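Local coordinates for putative isochorismatase (Streptomyces avermitilis, PDB 3KL2), which is a putative isochorismatase whose physiological substrate is not established, and probably acts as a hydrolase of the isochorismatase-like cysteine hydrolase group, at residues Ile31-Glu36 against Thr55-Asn60; Asp135-Thr140 against Arg175-Ile180. One frame throughout, in Å; residues are numbered along the deposited sequence.

Contact 1 of 2, residues Ile31-Glu36 against Thr55-Asn60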
ATOM      1  N   ILE A  31       0.336 -20.197   3.141  1.00 18.71           N
ATOM      2  CA  ILE A  31       0.665 -19.650   1.849  1.00 18.80           C
ATOM      3  C   ILE A  31       0.910 -20.791   0.903  1.00 19.51           C
ATOM      4  O   ILE A  31       1.856 -21.562   1.091  1.00 20.27           O
ATOM      5  CB  ILE A  31       1.914 -18.765   1.874  1.00 18.51           C
ATOM      6  CG1 ILE A  31       1.723 -17.593   2.837  1.00 20.59           C
ATOM      7  CG2 ILE A  31       2.222 -18.233   0.454  1.00 16.61           C
ATOM      8  CD1 ILE A  31       2.937 -16.649   2.950  1.00 19.78           C
ATOM      9  N   GLU A  32       0.068 -20.866  -0.123  1.00 19.60           N
ATOM     10  CA  GLU A  32       0.261 -21.761  -1.248  1.00 20.04           C
ATOM     11  C   GLU A  32       0.374 -23.258  -0.932  1.00 20.01           C
ATOM     12  O   GLU A  32       1.141 -23.989  -1.583  1.00 19.03           O
ATOM     13  CB  GLU A  32       1.456 -21.280  -2.061  1.00 20.28           C
ATOM     14  CG  GLU A  32       1.043 -20.096  -2.952  1.00 22.86           C
ATOM     15  CD  GLU A  32       2.129 -19.093  -3.153  1.00 24.74           C
ATOM     16  OE1 GLU A  32       1.763 -17.904  -3.244  1.00 22.27           O
ATOM     17  OE2 GLU A  32       3.323 -19.495  -3.187  1.00 26.30           O
ATOM     18  N   TYR A  33      -0.439 -23.744   0.005  1.00 18.98           N
ATOM     19  CA  TYR A  33      -0.500 -25.168   0.177  1.00 17.98           C
ATOM     20  C   TYR A  33      -1.354 -25.790  -0.919  1.00 18.00           C
ATOM     21  O   TYR A  33      -2.393 -26.367  -0.623  1.00 17.39           O
ATOM     22  CB  TYR A  33      -1.044 -25.514   1.529  1.00 18.32           C
ATOM     23  CG  TYR A  33      -0.095 -25.289   2.681  1.00 18.51           C
ATOM     24  CD1 TYR A  33       0.621 -26.331   3.245  1.00 16.41           C
ATOM     25  CD2 TYR A  33       0.054 -24.024   3.227  1.00 19.89           C
ATOM     26  CE1 TYR A  33       1.461 -26.112   4.358  1.00 18.42           C
ATOM     27  CE2 TYR A  33       0.897 -23.798   4.296  1.00 20.14           C
ATOM     28  CZ  TYR A  33       1.579 -24.846   4.866  1.00 20.32           C
ATOM     29  OH  TYR A  33       2.376 -24.556   5.937  1.00 23.23           O
ATOM     30  N   GLN A  34      -0.886 -25.671  -2.172  1.00 16.95           N
ATOM     31  CA  GLN A  34      -1.590 -26.133  -3.335  1.00 17.18           C
ATOM     32  C   GLN A  34      -0.880 -27.342  -3.919  1.00 17.21           C
ATOM     33  O   GLN A  34       0.329 -27.469  -3.766  1.00 19.39           O
ATOM     34  CB  GLN A  34      -1.665 -25.033  -4.407  1.00 17.14           C
ATOM     35  CG  GLN A  34      -2.617 -23.869  -4.042  1.00 18.15           C
ATOM     36  CD  GLN A  34      -2.246 -22.619  -4.730  1.00 16.49           C
ATOM     37  OE1 GLN A  34      -1.389 -21.879  -4.238  1.00 18.67           O
ATOM     38  NE2 GLN A  34      -2.803 -22.400  -5.919  1.00 14.79           N
ATOM     39  N   ASN A  35      -1.631 -28.190  -4.626  1.00 16.17           N
ATOM     40  CA  ASN A  35      -1.108 -29.402  -5.201  1.00 15.77           C
ATOM     41  C   ASN A  35       0.179 -29.132  -5.954  1.00 15.55           C
ATOM     42  O   ASN A  35       1.136 -29.887  -5.812  1.00 15.05           O
ATOM     43  CB  ASN A  35      -2.133 -30.102  -6.124  1.00 15.15           C
ATOM     44  CG  ASN A  35      -3.302 -30.697  -5.359  1.00 15.12           C
ATOM     45  OD1 ASN A  35      -3.104 -31.400  -4.363  1.00 15.45           O
ATOM     46  ND2 ASN A  35      -4.545 -30.393  -5.804  1.00 10.88           N
ATOM     47  N   GLU A  36       0.223 -28.016  -6.682  1.00 16.10           N
ATOM     48  CA  GLU A  36       1.374 -27.696  -7.529  1.00 16.40           C
ATOM     49  C   GLU A  36       2.722 -27.833  -6.798  1.00 16.60           C
ATOM     50  O   GLU A  36       3.736 -28.163  -7.429  1.00 15.99           O
ATOM     51  CB  GLU A  36       1.229 -26.310  -8.160  1.00 16.62           C
ATOM     52  CG  GLU A  36       1.836 -26.243  -9.542  1.00 17.28           C
ATOM     53  CD  GLU A  36       0.906 -26.801 -10.594  1.00 19.78           C
ATOM     54  OE1 GLU A  36       0.062 -26.004 -11.071  1.00 21.13           O
ATOM     55  OE2 GLU A  36       1.032 -28.012 -10.957  1.00 17.26           O
ATOM     56  N   THR A  55      11.662 -31.632   6.561  1.00 25.39           N
ATOM     57  CA  THR A  55      11.018 -30.882   7.634  1.00 25.18           C
ATOM     58  C   THR A  55       9.761 -31.551   8.202  1.00 24.60           C
ATOM     59  O   THR A  55       9.407 -31.336   9.367  1.00 24.50           O
ATOM     60  CB  THR A  55      10.659 -29.487   7.151  1.00 25.17           C
ATOM     61  OG1 THR A  55       9.806 -29.596   6.002  1.00 24.47           O
ATOM     62  CG2 THR A  55      11.945 -28.717   6.815  1.00 24.63           C
ATOM     63  N   GLY A  56       9.111 -32.371   7.387  1.00 23.89           N
ATOM     64  CA  GLY A  56       7.781 -32.875   7.715  1.00 23.63           C
ATOM     65  C   GLY A  56       6.779 -31.742   7.839  1.00 23.27           C
ATOM     66  O   GLY A  56       5.897 -31.791   8.682  1.00 23.37           O
ATOM     67  N   MET A  57       6.922 -30.726   6.990  1.00 23.07           N
ATOM     68  CA  MET A  57       6.122 -29.508   7.099  1.00 22.83           C
ATOM     69  C   MET A  57       4.636 -29.775   6.936  1.00 23.72           C
ATOM     70  O   MET A  57       3.820 -29.172   7.658  1.00 24.59           O
ATOM     71  CB  MET A  57       6.570 -28.421   6.101  1.00 22.08           C
ATOM     72  CG  MET A  57       6.427 -28.787   4.624  1.00 20.34           C
ATOM     73  SD  MET A  57       4.887 -28.286   3.855  1.00 15.64           S
ATOM     74  CE  MET A  57       5.076 -26.481   3.826  1.00 15.18           C
ATOM     75  N   LEU A  58       4.277 -30.658   6.011  1.00 23.69           N
ATOM     76  CA  LEU A  58       2.878 -30.861   5.711  1.00 24.55           C
ATOM     77  C   LEU A  58       2.141 -31.399   6.962  1.00 24.61           C
ATOM     78  O   LEU A  58       1.170 -30.792   7.417  1.00 25.33           O
ATOM     79  CB  LEU A  58       2.670 -31.742   4.471  1.00 24.46           C
ATOM     80  CG  LEU A  58       1.187 -31.866   4.101  1.00 25.81           C
ATOM     81  CD1 LEU A  58       0.658 -30.490   3.706  1.00 26.54           C
ATOM     82  CD2 LEU A  58       0.894 -32.945   3.012  1.00 25.94           C
ATOM     83  N   ALA A  59       2.621 -32.481   7.549  1.00 24.41           N
ATOM     84  CA  ALA A  59       2.007 -33.005   8.762  1.00 24.40           C
ATOM     85  C   ALA A  59       2.065 -31.984   9.885  1.00 24.42           C
ATOM     86  O   ALA A  59       1.151 -31.892  10.713  1.00 24.61           O
ATOM     87  CB  ALA A  59       2.665 -34.349   9.201  1.00 24.13           C
ATOM     88  N   ASN A  60       3.135 -31.211   9.934  1.00 24.55           N
ATOM     89  CA  ASN A  60       3.290 -30.264  11.040  1.00 24.71           C
ATOM     90  C   ASN A  60       2.253 -29.128  10.912  1.00 24.18           C
ATOM     91  O   ASN A  60       1.731 -28.626  11.896  1.00 23.03           O
ATOM     92  CB  ASN A  60       4.706 -29.661  11.049  1.00 25.12           C
ATOM     93  CG  ASN A  60       5.783 -30.637  11.462  1.00 25.14           C
ATOM     94  OD1 ASN A  60       5.608 -31.443  12.376  1.00 24.57           O
ATOM     95  ND2 ASN A  60       6.935 -30.531  10.807  1.00 24.86           N
TER
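With CG of Tyr33 turned anti to its own carbonyl carbon (chi1 -74°), the phenol reaches straight across to Met57, whose chain takes the opposite course: CG stands between backbone N and carbonyl carbon, and two further bends at chi2 and chi3 turn the thioether so that its methyl faces the tyrosine. The methyl makes the closest approach. CE of Met57 lies 3.7 Å from CE1 of Tyr33 and 3.9 Å from the hydroxyl OH, approaching obliquely, while SD is 5.2 Å from the ring centroid and 61° off the ring normal, a Met-aromatic contact. Leu58 adds the second touch: its CD1 comes to the ring edge, near the ring plane, 4.2 Å from CD1 of Tyr33. Tyr33 sits at the centre of an inverse gamma turn, between strand 26-31 of the parallel sheet and the short helix 35-38, so the turn after a sheet strand is packed against the first residues of helix 57-71, for which Gly56 is the N-cap. The phenol hydroxyl is hydrogen-bonded to Thr61 OG1, one turn after Met57 in that helix, which ties the far end of the ring. Replacing this tyrosine by an alanine removes ring and hydroxyl together and would probably leave the Met57 methyl without its aromatic neighbour and Thr61 without this hydrogen-bond partner. The Tyr33 side chain also touches Leu119 in a loop and Cys185 of strand 178-187.

Contact 2 of 2, residues Asp135-Thr140 against Arg175-Ile180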
ATOM      1  N   ASP A 135       4.526 -11.666  -2.500  1.00 20.38           N
ATOM      2  CA  ASP A 135       4.110 -11.108  -1.217  1.00 20.43           C
ATOM      3  C   ASP A 135       2.593 -11.258  -1.083  1.00 19.83           C
ATOM      4  O   ASP A 135       1.869 -10.804  -1.918  1.00 19.48           O
ATOM      5  CB  ASP A 135       4.521  -9.636  -1.182  1.00 20.74           C
ATOM      6  CG  ASP A 135       4.179  -8.976   0.128  1.00 22.06           C
ATOM      7  OD1 ASP A 135       3.560  -9.628   1.014  1.00 20.54           O
ATOM      8  OD2 ASP A 135       4.517  -7.776   0.263  1.00 26.57           O
ATOM      9  N   THR A 136       2.103 -11.916  -0.052  1.00 19.75           N
ATOM     10  CA  THR A 136       0.671 -12.070   0.112  1.00 19.27           C
ATOM     11  C   THR A 136      -0.017 -10.670   0.315  1.00 20.05           C
ATOM     12  O   THR A 136      -1.156 -10.442  -0.124  1.00 21.06           O
ATOM     13  CB  THR A 136       0.355 -13.070   1.311  1.00 19.78           C
ATOM     14  OG1 THR A 136       1.110 -14.276   1.147  1.00 21.01           O
ATOM     15  CG2 THR A 136      -1.121 -13.461   1.368  1.00 17.42           C
ATOM     16  N   PHE A 137       0.653  -9.710   0.956  1.00 19.12           N
ATOM     17  CA  PHE A 137       0.057  -8.377   1.123  1.00 17.62           C
ATOM     18  C   PHE A 137      -0.035  -7.559  -0.158  1.00 18.04           C
ATOM     19  O   PHE A 137      -0.797  -6.616  -0.196  1.00 19.53           O
ATOM     20  CB  PHE A 137       0.818  -7.586   2.180  1.00 16.96           C
ATOM     21  CG  PHE A 137       0.620  -8.102   3.604  1.00 15.28           C
ATOM     22  CD1 PHE A 137      -0.435  -7.650   4.367  1.00 11.52           C
ATOM     23  CD2 PHE A 137       1.474  -9.041   4.146  1.00 11.75           C
ATOM     24  CE1 PHE A 137      -0.637  -8.100   5.687  1.00 13.64           C
ATOM     25  CE2 PHE A 137       1.303  -9.508   5.484  1.00 13.43           C
ATOM     26  CZ  PHE A 137       0.238  -9.038   6.248  1.00 13.07           C
ATOM     27  N   ALA A 138       0.690  -7.901  -1.219  1.00 17.52           N
ATOM     28  CA  ALA A 138       0.774  -6.977  -2.409  1.00 17.36           C
ATOM     29  C   ALA A 138      -0.358  -7.095  -3.448  1.00 16.91           C
ATOM     30  O   ALA A 138      -0.536  -6.201  -4.242  1.00 17.16           O
ATOM     31  CB  ALA A 138       2.146  -7.110  -3.134  1.00 15.28           C
ATOM     32  N   SER A 139      -1.044  -8.211  -3.549  1.00 16.71           N
ATOM     33  CA  SER A 139      -2.105  -8.310  -4.565  1.00 17.39           C
ATOM     34  C   SER A 139      -3.408  -8.975  -4.052  1.00 17.69           C
ATOM     35  O   SER A 139      -4.191  -9.447  -4.857  1.00 19.27           O
ATOM     36  CB  SER A 139      -1.576  -9.060  -5.795  1.00 16.87           C
ATOM     37  OG  SER A 139      -1.065 -10.335  -5.418  1.00 17.36           O
ATOM     38  N   THR A 140      -3.622  -9.020  -2.733  1.00 16.97           N
ATOM     39  CA  THR A 140      -4.781  -9.620  -2.156  1.00 15.66           C
ATOM     40  C   THR A 140      -5.510  -8.731  -1.140  1.00 16.17           C
ATOM     41  O   THR A 140      -5.083  -7.623  -0.848  1.00 15.85           O
ATOM     42  CB  THR A 140      -4.390 -10.894  -1.424  1.00 16.01           C
ATOM     43  OG1 THR A 140      -3.861 -10.566  -0.134  1.00 11.90           O
ATOM     44  CG2 THR A 140      -3.425 -11.688  -2.238  1.00 15.75           C
ATOM     45  N   ARG A 175       4.102  -3.594   8.408  1.00 20.83           N
ATOM     46  CA  ARG A 175       2.762  -3.111   8.638  1.00 21.11           C
ATOM     47  C   ARG A 175       2.350  -3.305  10.067  1.00 20.84           C
ATOM     48  O   ARG A 175       1.199  -3.156  10.359  1.00 20.59           O
ATOM     49  CB  ARG A 175       1.788  -3.785   7.684  1.00 21.11           C
ATOM     50  CG  ARG A 175       1.919  -3.211   6.297  1.00 23.28           C
ATOM     51  CD  ARG A 175       0.957  -3.832   5.363  1.00 24.67           C
ATOM     52  NE  ARG A 175       1.364  -3.618   3.998  1.00 26.60           N
ATOM     53  CZ  ARG A 175       0.573  -3.715   2.941  1.00 26.63           C
ATOM     54  NH1 ARG A 175      -0.712  -3.993   3.086  1.00 29.88           N
ATOM     55  NH2 ARG A 175       1.076  -3.535   1.740  1.00 24.84           N
ATOM     56  N   GLY A 176       3.291  -3.615  10.957  1.00 20.66           N
ATOM     57  CA  GLY A 176       3.024  -3.552  12.399  1.00 20.55           C
ATOM     58  C   GLY A 176       2.447  -4.799  13.067  1.00 20.76           C
ATOM     59  O   GLY A 176       2.270  -4.816  14.290  1.00 21.79           O
ATOM     60  N   PHE A 177       2.188  -5.839  12.286  1.00 19.59           N
ATOM     61  CA  PHE A 177       1.823  -7.152  12.794  1.00 19.50           C
ATOM     62  C   PHE A 177       2.964  -7.783  13.577  1.00 20.15           C
ATOM     63  O   PHE A 177       4.110  -7.574  13.282  1.00 20.41           O
ATOM     64  CB  PHE A 177       1.414  -8.096  11.628  1.00 17.96           C
ATOM     65  CG  PHE A 177       0.199  -7.626  10.857  1.00 16.48           C
ATOM     66  CD1 PHE A 177      -1.075  -7.755  11.389  1.00 16.75           C
ATOM     67  CD2 PHE A 177       0.325  -7.040   9.620  1.00 17.91           C
ATOM     68  CE1 PHE A 177      -2.186  -7.334  10.718  1.00 16.49           C
ATOM     69  CE2 PHE A 177      -0.795  -6.634   8.917  1.00 16.74           C
ATOM     70  CZ  PHE A 177      -2.053  -6.794   9.465  1.00 17.32           C
ATOM     71  N   ARG A 178       2.625  -8.505  14.631  1.00 21.28           N
ATOM     72  CA  ARG A 178       3.525  -9.423  15.250  1.00 21.92           C
ATOM     73  C   ARG A 178       3.510 -10.678  14.360  1.00 22.22           C
ATOM     74  O   ARG A 178       2.555 -11.475  14.407  1.00 22.98           O
ATOM     75  CB  ARG A 178       3.049  -9.784  16.655  1.00 22.38           C
ATOM     76  CG  ARG A 178       3.917 -10.878  17.240  1.00 24.30           C
ATOM     77  CD  ARG A 178       3.661 -11.122  18.678  1.00 28.10           C
ATOM     78  NE  ARG A 178       2.302 -11.585  18.939  1.00 29.82           N
ATOM     79  CZ  ARG A 178       1.950 -12.243  20.033  1.00 30.40           C
ATOM     80  NH1 ARG A 178       2.856 -12.493  20.962  1.00 32.12           N
ATOM     81  NH2 ARG A 178       0.707 -12.662  20.201  1.00 29.29           N
ATOM     82  N   VAL A 179       4.533 -10.823  13.523  1.00 21.41           N
ATOM     83  CA  VAL A 179       4.669 -12.016  12.679  1.00 20.90           C
ATOM     84  C   VAL A 179       5.356 -13.180  13.412  1.00 20.66           C
ATOM     85  O   VAL A 179       6.404 -13.015  13.996  1.00 21.35           O
ATOM     86  CB  VAL A 179       5.485 -11.687  11.423  1.00 20.49           C
ATOM     87  CG1 VAL A 179       5.411 -12.828  10.443  1.00 18.03           C
ATOM     88  CG2 VAL A 179       4.968 -10.353  10.805  1.00 18.51           C
ATOM     89  N   ILE A 180       4.765 -14.350  13.366  1.00 20.69           N
ATOM     90  CA  ILE A 180       5.391 -15.565  13.870  1.00 20.78           C
ATOM     91  C   ILE A 180       5.577 -16.460  12.644  1.00 21.28           C
ATOM     92  O   ILE A 180       4.620 -16.681  11.901  1.00 20.18           O
ATOM     93  CB  ILE A 180       4.484 -16.270  14.876  1.00 20.68           C
ATOM     94  CG1 ILE A 180       4.399 -15.475  16.169  1.00 21.33           C
ATOM     95  CG2 ILE A 180       4.976 -17.674  15.188  1.00 20.66           C
ATOM     96  CD1 ILE A 180       3.226 -15.912  17.018  1.00 21.18           C
TER
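Aromatic contact comes first: Phe137 and Phe177 touch obliquely, CE1 of Phe137 lying 3.6 Å from CE2 of Phe177. The centroids are separated by 5.6 Å and the planes inclined at 31°. The second kind of contact is between hydrocarbon and guanidinium. Arg175, extended from CG to NE, runs past Phe137 in the opposite direction and lays one face of its guanidinium over CB, which sits 3.9 Å from that plane, above its centre; the ring itself is tilted by 51° to the guanidinium, and NH1 of Arg175 comes within 3.9 Å of CD1 of Phe137. The charge of Arg175 is met by a salt bridge from NH1 to Asp143. In the parallel alpha/beta fold these residues join the short helix 136-139 to the turn between helix 164-174 and strand 178-187, where Gly176, with its positive phi, is the C-prime residue of a Schellman motif. Hydrogen bonds fix the Phe137 side: Asp135, at the N-cap, accepts Phe137 N on OD1 at 2.9 Å, met from well above the carboxylate plane, and Thr140 OG1 gives a 2.7 Å bond to Thr136 O. Asp135 OD2 is hydrogen-bonded to Thr171 OG1 of helix 164-174. Glu174 of a neighbouring subunit is hydrogen-bonded to Asp135 N, and Tyr94 of the same neighbouring subunit bonds through OH to Phe177 O and Val179 N.

In the fold
From the N terminus, strand 26-31 enters the parallel sheet and runs into contact 1, which closes a short, largely helical excursion of 18 residues by bringing the start of helix 57-71 back over the strand's exit. The chain then adds strands 75-78 and 126-127 before contact 2 opens. This second closure spans 34 residues, taking in helix 142-149, strand 153-159 and helix 164-174. The two loops follow in series, neither nested nor crossed, and their centres lie about 19 Å apart, on opposite sides of the chain's centre. They nevertheless meet where Ile31 CD1 packs 3.5 Å from Thr136 OG1, linking the strand end to helix 136-139.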